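Local coordinates for protein class D beta-lactamase (Fusobacterium nucleatum subsp. polymorphum, PDB 4IED) that probably hydrolyses beta-lactam antibiotics with water to give substituted beta-amino acids, as a class D serine beta-lactamase, at residues 29-34 with 224-229; 79-84 with 108-113; 98-103 with 179-184. All coordinates share one frame; numbering follows the deposited sequence.

How the contacts relate
Following the chain from its N terminus, residues 29-34 come first and wait for 224-229, so contact 1 closes a very long loop and contacts 2 and 3 are both nested inside it. Contact 2 ties the loop at 79-84 to the start of helix 108-130, a short closure. Contact 3 begins within that closure, at 98-103, but finds its partner at 179-184, so the two cross. They also touch: Y111 packs on helix 99-105. Their centres lie about 14 Å apart, on the same side of the molecule. Contact 1, across the chain's centre, belongs to the sheet; contact 3 joins helices 99-105 and 173-182, and contact 2 lies farther out in the helical region.

Contact 1. Residues 29-34 with 224-229; sequences GTFVVY and FAINLD
Antiparallel strands 29-34 and 224-229 are neighbours, second and third in the six-stranded sheet of the beta-lactamase fold, with F31 opposite I226, V33 opposite F224 and T30 opposite N227. The strand directions differ by 174°, and strands 40-44 and 208-216 flank the pair. Four backbone bonds join it: T30 N to N227 O, N227 N to T30 O, V32 N to A225 O (2.9 Å) and A225 N to V32 O. Between them, in the non-hydrogen-bonded pairs, CA-H groups point at carbonyls, as F224 CA does at V32 O (3.2 Å). G29, whose backbone is almost fully extended, sets its CA only 3.1 Å from N227 O.

The face carrying F31, V33, I226 and L228 lies under helices 16-25 and 238-249, the N- and C-terminal helices that pack against the sheet in this fold. With CG anti to its backbone N (chi1 -173°), F31 turns the edge of its ring to A225 O, which lies in the ring plane 3.6 Å from F31 CD1, while I226 CD1 sits above one face toward the rim. V33 CG2 reaches F224 CB at 4.0 Å, whereas the F224 ring leads away from the pair to meet F211.

T30, V32, A225 and N227 point to the other face, where helix 154-165 touches T30 and A225. Here the polar ends are tied to neighbours: T30 OG1 has the carbonyl oxygens of Y44 and N45 as hydrogen-bond partners for its single proton, and N227 OD1 accepts from R48 NE. With chi1 at 69°, N227 CG stands between its backbone N and carbonyl carbon, and the amide comes up against the threonine methyl, T30 CG2 lying 3.5 Å from both N227 OD1 and N227 ND2.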
loop_
_atom_site.group_PDB
_atom_site.type_symbol
_atom_site.label_atom_id
_atom_site.label_comp_id
_atom_site.label_asym_id
_atom_site.label_seq_id
_atom_site.Cartn_x
_atom_site.Cartn_y
_atom_site.Cartn_z
ATOM N N GLY A 29 15.599 -4.737 -5.990
ATOM C CA GLY A 29 14.514 -3.894 -5.502
ATOM C C GLY A 29 15.054 -2.749 -4.677
ATOM O O GLY A 29 16.197 -2.368 -4.751
ATOM N N THR A 30 14.128 -2.152 -3.898
ATOM C CA THR A 30 14.453 -1.073 -3.050
ATOM C C THR A 30 13.641 -1.207 -1.747
ATOM O O THR A 30 12.563 -1.841 -1.715
ATOM C CB THR A 30 14.046 0.281 -3.731
ATOM O OG1 THR A 30 14.497 1.386 -2.901
ATOM C CG2 THR A 30 12.513 0.426 -3.997
ATOM N N PHE A 31 14.139 -0.555 -0.681
ATOM C CA PHE A 31 13.439 -0.586 0.599
ATOM C C PHE A 31 13.757 0.719 1.332
ATOM O O PHE A 31 14.892 1.148 1.397
ATOM C CB PHE A 31 13.992 -1.800 1.345
ATOM C CG PHE A 31 13.307 -2.185 2.697
ATOM C CD1 PHE A 31 12.118 -1.683 3.114
ATOM C CD2 PHE A 31 14.002 -3.065 3.564
ATOM C CE1 PHE A 31 11.580 -2.098 4.316
ATOM C CE2 PHE A 31 13.478 -3.421 4.819
ATOM C CZ PHE A 31 12.297 -2.910 5.129
ATOM N N VAL A 32 12.707 1.406 1.789
ATOM C CA VAL A 32 12.824 2.616 2.580
ATOM C C VAL A 32 12.064 2.454 3.849
ATOM O O VAL A 32 10.938 2.042 3.826
ATOM C CB VAL A 32 12.219 3.809 1.785
ATOM C CG1 VAL A 32 12.375 5.095 2.537
ATOM C CG2 VAL A 32 12.907 3.895 0.440
ATOM N N VAL A 33 12.717 2.854 4.934
ATOM C CA VAL A 33 12.076 2.956 6.231
ATOM C C VAL A 33 12.321 4.370 6.768
ATOM O O VAL A 33 13.449 4.804 6.837
ATOM C CB VAL A 33 12.549 1.916 7.233
ATOM C CG1 VAL A 33 11.938 2.190 8.642
ATOM C CG2 VAL A 33 12.295 0.492 6.727
ATOM N N TYR A 34 11.241 5.055 7.185
ATOM C CA TYR A 34 11.301 6.387 7.839
ATOM C C TYR A 34 11.047 6.165 9.313
ATOM O O TYR A 34 9.995 5.601 9.692
ATOM C CB TYR A 34 10.329 7.383 7.269
ATOM C CG TYR A 34 10.319 8.743 7.981
ATOM C CD1 TYR A 34 11.413 9.575 7.904
ATOM C CD2 TYR A 34 9.238 9.139 8.787
ATOM C CE1 TYR A 34 11.430 10.791 8.587
ATOM C CE2 TYR A 34 9.227 10.338 9.431
ATOM C CZ TYR A 34 10.287 11.181 9.292
ATOM O OH TYR A 34 10.356 12.382 9.959
ATOM N N PHE A 224 7.161 2.405 6.035
ATOM C CA PHE A 224 8.035 1.617 5.138
ATOM C C PHE A 224 7.335 1.338 3.825
ATOM O O PHE A 224 6.145 1.331 3.623
ATOM C CB PHE A 224 8.431 0.286 5.765
ATOM C CG PHE A 224 7.270 -0.685 5.931
ATOM C CD1 PHE A 224 6.885 -1.555 4.880
ATOM C CD2 PHE A 224 6.605 -0.764 7.142
ATOM C CE1 PHE A 224 5.844 -2.417 5.027
ATOM C CE2 PHE A 224 5.551 -1.651 7.278
ATOM C CZ PHE A 224 5.170 -2.447 6.214
ATOM N N ALA A 225 8.237 1.150 2.830
ATOM C CA ALA A 225 7.932 0.592 1.472
ATOM C C ALA A 225 9.058 -0.215 0.880
ATOM O O ALA A 225 10.194 0.274 0.856
ATOM C CB ALA A 225 7.586 1.726 0.525
ATOM N N ILE A 226 8.673 -1.406 0.433
ATOM C CA ILE A 226 9.594 -2.260 -0.339
ATOM C C ILE A 226 8.913 -2.511 -1.657
ATOM O O ILE A 226 7.706 -2.670 -1.780
ATOM C CB ILE A 226 9.905 -3.569 0.402
ATOM C CG1 ILE A 226 11.066 -4.370 -0.290
ATOM C CG2 ILE A 226 8.705 -4.483 0.568
ATOM C CD1 ILE A 226 11.564 -5.451 0.630
ATOM N N ASN A 227 9.741 -2.510 -2.698
ATOM C CA ASN A 227 9.320 -3.160 -3.983
ATOM C C ASN A 227 10.467 -3.947 -4.555
ATOM O O ASN A 227 11.631 -3.706 -4.326
ATOM C CB ASN A 227 8.668 -2.154 -4.965
ATOM C CG ASN A 227 9.630 -1.125 -5.533
ATOM O OD1 ASN A 227 10.582 -1.426 -6.199
ATOM N ND2 ASN A 227 9.282 0.160 -5.348
ATOM N N LEU A 228 10.085 -5.000 -5.246
ATOM C CA LEU A 228 11.057 -6.017 -5.739
ATOM C C LEU A 228 10.592 -6.475 -7.088
ATOM O O LEU A 228 9.421 -6.542 -7.362
ATOM C CB LEU A 228 10.953 -7.296 -4.809
ATOM C CG LEU A 228 11.110 -7.145 -3.288
ATOM C CD1 LEU A 228 10.677 -8.385 -2.479
ATOM C CD2 LEU A 228 12.618 -6.788 -3.145
ATOM N N ASP A 229 11.535 -6.913 -7.870
ATOM C CA ASP A 229 11.233 -7.621 -9.158
ATOM C C ASP A 229 10.796 -9.000 -8.795
ATOM O O ASP A 229 11.592 -9.758 -8.213
ATOM C CB ASP A 229 12.511 -7.653 -10.084
ATOM C CG ASP A 229 12.917 -6.258 -10.582
ATOM O OD1 ASP A 229 12.099 -5.280 -10.462
ATOM O OD2 ASP A 229 14.006 -6.222 -11.165
#

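Contact 2. Residues 79-84 with 108-113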
loop_
_atom_site.group_PDB
_atom_site.type_symbol
_atom_site.label_atom_id
_atom_site.label_comp_id
_atom_site.label_asym_id
_atom_site.label_seq_id
_atom_site.Cartn_x
_atom_site.Cartn_y
_atom_site.Cartn_z
ATOM N N MET A 79 -21.997 -2.571 3.921
ATOM C CA MET A 79 -21.971 -3.455 2.728
ATOM C C MET A 79 -21.985 -2.540 1.478
ATOM O O MET A 79 -22.740 -1.570 1.398
ATOM C CB MET A 79 -23.105 -4.452 2.709
ATOM C CG MET A 79 -23.082 -5.389 3.922
ATOM S SD MET A 79 -21.534 -6.233 4.216
ATOM C CE MET A 79 -21.306 -7.343 2.904
ATOM N N PHE A 80 -21.141 -2.916 0.528
ATOM C CA PHE A 80 -20.891 -2.106 -0.679
ATOM C C PHE A 80 -20.789 -2.896 -1.975
ATOM O O PHE A 80 -21.386 -2.464 -2.959
ATOM C CB PHE A 80 -19.562 -1.356 -0.480
ATOM C CG PHE A 80 -19.142 -0.553 -1.734
ATOM C CD1 PHE A 80 -19.873 0.539 -2.111
ATOM C CD2 PHE A 80 -18.014 -0.958 -2.451
ATOM C CE1 PHE A 80 -19.549 1.271 -3.274
ATOM C CE2 PHE A 80 -17.684 -0.200 -3.581
ATOM C CZ PHE A 80 -18.489 0.830 -4.016
ATOM N N TYR A 81 -20.050 -3.993 -1.984
ATOM C CA TYR A 81 -19.872 -4.801 -3.196
ATOM C C TYR A 81 -20.822 -5.981 -3.129
ATOM O O TYR A 81 -20.868 -6.723 -2.111
ATOM C CB TYR A 81 -18.439 -5.298 -3.301
ATOM C CG TYR A 81 -18.245 -6.252 -4.413
ATOM C CD1 TYR A 81 -18.153 -5.825 -5.706
ATOM C CD2 TYR A 81 -18.077 -7.574 -4.145
ATOM C CE1 TYR A 81 -18.018 -6.787 -6.711
ATOM C CE2 TYR A 81 -17.919 -8.531 -5.157
ATOM C CZ TYR A 81 -17.865 -8.128 -6.431
ATOM O OH TYR A 81 -17.734 -9.093 -7.457
ATOM N N TYR A 82 -21.548 -6.217 -4.180
ATOM C CA TYR A 82 -22.538 -7.280 -4.284
ATOM C C TYR A 82 -22.086 -8.250 -5.349
ATOM O O TYR A 82 -21.978 -7.913 -6.574
ATOM C CB TYR A 82 -23.947 -6.688 -4.624
ATOM C CG TYR A 82 -24.469 -5.717 -3.563
ATOM C CD1 TYR A 82 -25.181 -6.194 -2.454
ATOM C CD2 TYR A 82 -24.216 -4.444 -3.672
ATOM C CE1 TYR A 82 -25.621 -5.291 -1.458
ATOM C CE2 TYR A 82 -24.577 -3.519 -2.682
ATOM C CZ TYR A 82 -25.282 -3.976 -1.603
ATOM O OH TYR A 82 -25.693 -3.028 -0.626
ATOM N N TYR A 83 -21.738 -9.432 -4.912
ATOM C CA TYR A 83 -21.204 -10.443 -5.837
ATOM C C TYR A 83 -22.317 -11.001 -6.673
ATOM O O TYR A 83 -23.504 -10.979 -6.268
ATOM C CB TYR A 83 -20.424 -11.512 -5.035
ATOM C CG TYR A 83 -19.832 -12.593 -5.968
ATOM C CD1 TYR A 83 -18.882 -12.249 -6.898
ATOM C CD2 TYR A 83 -20.111 -13.978 -5.811
ATOM C CE1 TYR A 83 -18.354 -13.210 -7.738
ATOM C CE2 TYR A 83 -19.574 -14.949 -6.665
ATOM C CZ TYR A 83 -18.684 -14.542 -7.594
ATOM O OH TYR A 83 -18.168 -15.535 -8.419
ATOM N N ASP A 84 -22.045 -11.384 -7.902
ATOM C CA ASP A 84 -23.028 -11.841 -8.906
ATOM C C ASP A 84 -22.692 -13.160 -9.591
ATOM O O ASP A 84 -23.266 -13.455 -10.641
ATOM C CB ASP A 84 -23.134 -10.727 -9.943
ATOM C CG ASP A 84 -21.855 -10.596 -10.768
ATOM O OD1 ASP A 84 -20.699 -10.998 -10.366
ATOM O OD2 ASP A 84 -22.005 -10.021 -11.944
ATOM N N VAL A 108 -10.211 -6.963 -5.898
ATOM C CA VAL A 108 -10.182 -5.994 -6.990
ATOM C C VAL A 108 -11.531 -5.612 -7.476
ATOM O O VAL A 108 -11.723 -4.435 -7.722
ATOM C CB VAL A 108 -9.285 -6.504 -8.101
ATOM C CG1 VAL A 108 -9.102 -5.414 -9.191
ATOM C CG2 VAL A 108 -7.883 -6.821 -7.642
ATOM N N PRO A 109 -12.500 -6.567 -7.715
ATOM C CA PRO A 109 -13.752 -6.027 -8.256
ATOM C C PRO A 109 -14.458 -5.025 -7.393
ATOM O O PRO A 109 -15.205 -4.126 -7.902
ATOM C CB PRO A 109 -14.634 -7.253 -8.462
ATOM C CG PRO A 109 -13.796 -8.448 -7.981
ATOM C CD PRO A 109 -12.435 -8.023 -7.614
ATOM N N ALA A 110 -14.332 -5.091 -6.078
ATOM C CA ALA A 110 -14.960 -4.150 -5.145
ATOM C C ALA A 110 -14.293 -2.774 -5.315
ATOM O O ALA A 110 -14.987 -1.796 -5.305
ATOM C CB ALA A 110 -14.780 -4.654 -3.724
ATOM N N TYR A 111 -12.964 -2.729 -5.485
ATOM C CA TYR A 111 -12.279 -1.490 -5.636
ATOM C C TYR A 111 -12.430 -0.903 -7.056
ATOM O O TYR A 111 -12.428 0.336 -7.218
ATOM C CB TYR A 111 -10.820 -1.590 -5.188
ATOM C CG TYR A 111 -10.717 -1.426 -3.691
ATOM C CD1 TYR A 111 -10.801 -2.559 -2.842
ATOM C CD2 TYR A 111 -10.562 -0.171 -3.145
ATOM C CE1 TYR A 111 -10.871 -2.362 -1.488
ATOM C CE2 TYR A 111 -10.578 -0.015 -1.770
ATOM C CZ TYR A 111 -10.678 -1.130 -0.969
ATOM O OH TYR A 111 -10.701 -0.971 0.422
ATOM N N LYS A 112 -12.673 -1.752 -8.038
ATOM C CA LYS A 112 -13.018 -1.212 -9.391
ATOM C C LYS A 112 -14.424 -0.525 -9.261
ATOM O O LYS A 112 -14.637 0.554 -9.806
ATOM C CB LYS A 112 -13.004 -2.307 -10.397
ATOM C CG LYS A 112 -11.644 -2.755 -10.744
ATOM C CD LYS A 112 -11.659 -3.782 -11.881
ATOM C CE LYS A 112 -10.283 -4.084 -12.411
ATOM N NZ LYS A 112 -10.252 -4.999 -13.547
ATOM N N LYS A 113 -15.384 -1.160 -8.606
ATOM C CA LYS A 113 -16.671 -0.522 -8.370
ATOM C C LYS A 113 -16.530 0.803 -7.643
ATOM O O LYS A 113 -17.147 1.818 -8.035
ATOM C CB LYS A 113 -17.544 -1.471 -7.540
ATOM C CG LYS A 113 -18.928 -0.940 -7.184
ATOM C CD LYS A 113 -19.710 -1.993 -6.436
ATOM C CE LYS A 113 -21.079 -1.542 -6.117
ATOM N NZ LYS A 113 -21.798 -1.041 -7.333
#
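The F80 ring carries the K113 side chain over one face and meets the A110 carbonyl at its edge, with A110 O in the ring plane 3.6 Å from F80 CE2. K113 is modelled in two conformers; its contacts here are those of one, and may not hold in the other. In it K113 CD makes a CH-pi contact, 4.3 Å from the F80 ring centroid, and the lysine and phenylalanine side chains run past one another in opposing senses. The neighbouring Y81 ring lays one face on the backbone of A110 near its N, with Y81 CD1 3.6 Å from A110 CA, and turns an edge to K113 CD. Farther out, Y81 OH reaches P109 CB at 3.7 Å.

Y81 points toward the start of helix 108-130, at the valine of the Ser-X-Val motif of class D enzymes, and the F80 ring swings in to meet A110 and K113. F80 and Y81 both face S97, a classic beta bulge, consistent with two successive side chains turning to the helix. Y81 CB touches A110 CB at 3.7 Å. K113 runs extended until its bend at chi4 (52°), passing F80 O with CE at 3.3 Å.

No hydrogen bond links the two segments. The lysine contributes mainly its methylenes: NZ is far enough from the F80 ring for at most a weak cation-pi attraction, and its charge is probably balanced chiefly by the salt bridge to E117.

Contact 3. Residues 98-103 with 179-184; sequences NLRYAI and VKDITI
R100 and D181 join the two helices by a salt bridge to a single carboxylate oxygen: R100 NH1 donates to D181 OD2 at 2.8 Å with an N-H...O angle of 147°, and R100 NH2 adds a weak bond to the same atom. The bridge is thus forked; the guanidinium and carboxylate planes stand 83° apart, and NH1 meets OD2 on its anti side, out of the carboxylate plane. Over one guanidinium face lies I182 CG2, 3.8 Å from R100 NH1. Deeper in, I103 and I182 cross at about a right angle, I103 CG2 touching I182 CG1 at 3.8 Å, and I103 CD1 reaches T183 CG2.

A water accepts weakly from R100 NH1 and donates to D181 O (2.8 Å). The R100 chain starts extended and bends at chi3 (-62°), which places NE for a second salt bridge, to D77 OD1; the backbone O of D77 accepts from N98 ND2. N98 caps helix 99-105, its OD1 taking Y101 N at 3.0 Å. I103 also touches T64 and K196, the latter in the KTG motif of strand 192-200.

R100 lies between two aspartates; its charge probably offsets theirs, including that of D181 at the C-terminal turn of helix 173-182.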
loop_
_atom_site.group_PDB
_atom_site.type_symbol
_atom_site.label_atom_id
_atom_site.label_comp_id
_atom_site.label_asym_id
_atom_site.label_seq_id
_atom_site.Cartn_x
_atom_site.Cartn_y
_atom_site.Cartn_z
ATOM N N ASN A 98 -18.017 -5.547 2.457
ATOM C CA ASN A 98 -17.705 -4.185 2.793
ATOM C C ASN A 98 -16.240 -3.846 2.473
ATOM O O ASN A 98 -15.499 -4.740 2.122
ATOM C CB ASN A 98 -18.111 -3.814 4.249
ATOM C CG ASN A 98 -17.419 -4.706 5.276
ATOM O OD1 ASN A 98 -16.317 -5.176 5.137
ATOM N ND2 ASN A 98 -18.146 -4.977 6.335
ATOM N N LEU A 99 -15.817 -2.611 2.638
ATOM C CA LEU A 99 -14.440 -2.261 2.242
ATOM C C LEU A 99 -13.389 -2.835 3.125
ATOM O O LEU A 99 -12.312 -3.135 2.786
ATOM C CB LEU A 99 -14.268 -0.746 2.031
ATOM C CG LEU A 99 -15.023 -0.072 0.862
ATOM C CD1 LEU A 99 -14.677 1.409 0.829
ATOM C CD2 LEU A 99 -14.699 -0.687 -0.452
ATOM N N ARG A 100 -13.739 -2.979 4.433
ATOM C CA ARG A 100 -12.850 -3.653 5.352
ATOM C C ARG A 100 -12.437 -5.024 4.893
ATOM O O ARG A 100 -11.246 -5.328 4.835
ATOM C CB ARG A 100 -13.498 -3.737 6.740
ATOM C CG ARG A 100 -12.671 -4.479 7.748
ATOM C CD ARG A 100 -13.427 -4.729 9.089
ATOM N NE ARG A 100 -13.815 -3.477 9.777
ATOM C CZ ARG A 100 -13.011 -2.662 10.447
ATOM N NH1 ARG A 100 -11.699 -2.966 10.612
ATOM N NH2 ARG A 100 -13.589 -1.536 10.883
ATOM N N TYR A 101 -13.412 -5.850 4.498
ATOM C CA TYR A 101 -13.094 -7.163 3.982
ATOM C C TYR A 101 -12.398 -7.042 2.677
ATOM O O TYR A 101 -11.403 -7.763 2.402
ATOM C CB TYR A 101 -14.397 -7.917 3.805
ATOM C CG TYR A 101 -14.147 -9.309 3.217
ATOM C CD1 TYR A 101 -13.756 -10.355 3.989
ATOM C CD2 TYR A 101 -14.357 -9.536 1.873
ATOM C CE1 TYR A 101 -13.470 -11.618 3.445
ATOM C CE2 TYR A 101 -14.084 -10.804 1.311
ATOM C CZ TYR A 101 -13.651 -11.795 2.115
ATOM O OH TYR A 101 -13.387 -13.080 1.690
ATOM N N ALA A 102 -12.892 -6.145 1.845
ATOM C CA ALA A 102 -12.341 -6.028 0.479
ATOM C C ALA A 102 -10.829 -5.711 0.489
ATOM O O ALA A 102 -10.016 -6.280 -0.262
ATOM C CB ALA A 102 -13.063 -5.027 -0.305
ATOM N N ILE A 103 -10.382 -4.833 1.379
ATOM C CA ILE A 103 -8.944 -4.499 1.412
ATOM C C ILE A 103 -8.114 -5.666 1.936
ATOM O O ILE A 103 -7.015 -5.922 1.435
ATOM C CB ILE A 103 -8.645 -3.163 2.102
ATOM C CG1 ILE A 103 -7.235 -2.662 1.775
ATOM C CG2 ILE A 103 -8.781 -3.330 3.659
ATOM C CD1 ILE A 103 -6.943 -1.223 2.213
ATOM N N VAL A 179 -9.100 3.941 7.805
ATOM C CA VAL A 179 -8.108 3.314 6.953
ATOM C C VAL A 179 -6.975 2.675 7.780
ATOM O O VAL A 179 -6.452 1.591 7.457
ATOM C CB VAL A 179 -7.561 4.345 5.904
ATOM C CG1 VAL A 179 -6.387 3.711 5.100
ATOM C CG2 VAL A 179 -8.683 4.756 4.962
ATOM N N LYS A 180 -6.595 3.307 8.878
ATOM C CA LYS A 180 -5.675 2.672 9.802
ATOM C C LYS A 180 -6.270 1.382 10.352
ATOM O O LYS A 180 -5.566 0.348 10.370
ATOM C CB LYS A 180 -5.395 3.609 10.997
ATOM C CG LYS A 180 -4.690 4.934 10.597
ATOM C CD LYS A 180 -4.334 5.734 11.864
ATOM C CE LYS A 180 -3.157 5.067 12.594
ATOM N NZ LYS A 180 -2.794 5.801 13.841
ATOM N N ASP A 181 -7.522 1.375 10.761
ATOM C CA ASP A 181 -8.070 0.201 11.385
ATOM C C ASP A 181 -8.126 -1.001 10.417
ATOM O O ASP A 181 -7.833 -2.130 10.779
ATOM C CB ASP A 181 -9.440 0.500 11.890
ATOM C CG ASP A 181 -9.912 -0.511 12.922
ATOM O OD1 ASP A 181 -9.380 -0.504 14.075
ATOM O OD2 ASP A 181 -10.870 -1.284 12.639
ATOM N N ILE A 182 -8.527 -0.772 9.178
ATOM C CA ILE A 182 -8.657 -1.878 8.193
ATOM C C ILE A 182 -7.360 -2.469 7.721
ATOM O O ILE A 182 -7.375 -3.586 7.199
ATOM C CB ILE A 182 -9.512 -1.466 6.983
ATOM C CG1 ILE A 182 -8.822 -0.450 6.078
ATOM C CG2 ILE A 182 -10.910 -0.978 7.490
ATOM C CD1 ILE A 182 -9.607 0.115 4.939
ATOM N N THR A 183 -6.287 -1.718 7.882
ATOM C CA THR A 183 -4.955 -2.141 7.505
ATOM C C THR A 183 -4.141 -2.817 8.602
ATOM O O THR A 183 -2.956 -3.171 8.335
ATOM C CB THR A 183 -4.123 -1.012 6.875
ATOM O OG1 THR A 183 -4.055 0.084 7.802
ATOM C CG2 THR A 183 -4.676 -0.530 5.473
ATOM N N ILE A 184 -4.713 -3.113 9.761
ATOM C CA ILE A 184 -4.010 -3.793 10.804
ATOM C C ILE A 184 -3.675 -5.212 10.327
ATOM O O ILE A 184 -4.588 -5.967 9.990
ATOM C CB ILE A 184 -4.805 -3.824 12.104
ATOM C CG1 ILE A 184 -4.978 -2.372 12.614
ATOM C CG2 ILE A 184 -4.050 -4.706 13.059
ATOM C CD1 ILE A 184 -5.931 -2.254 13.783
HETATM O O HOH W 1 -9.051 -4.691 10.941
#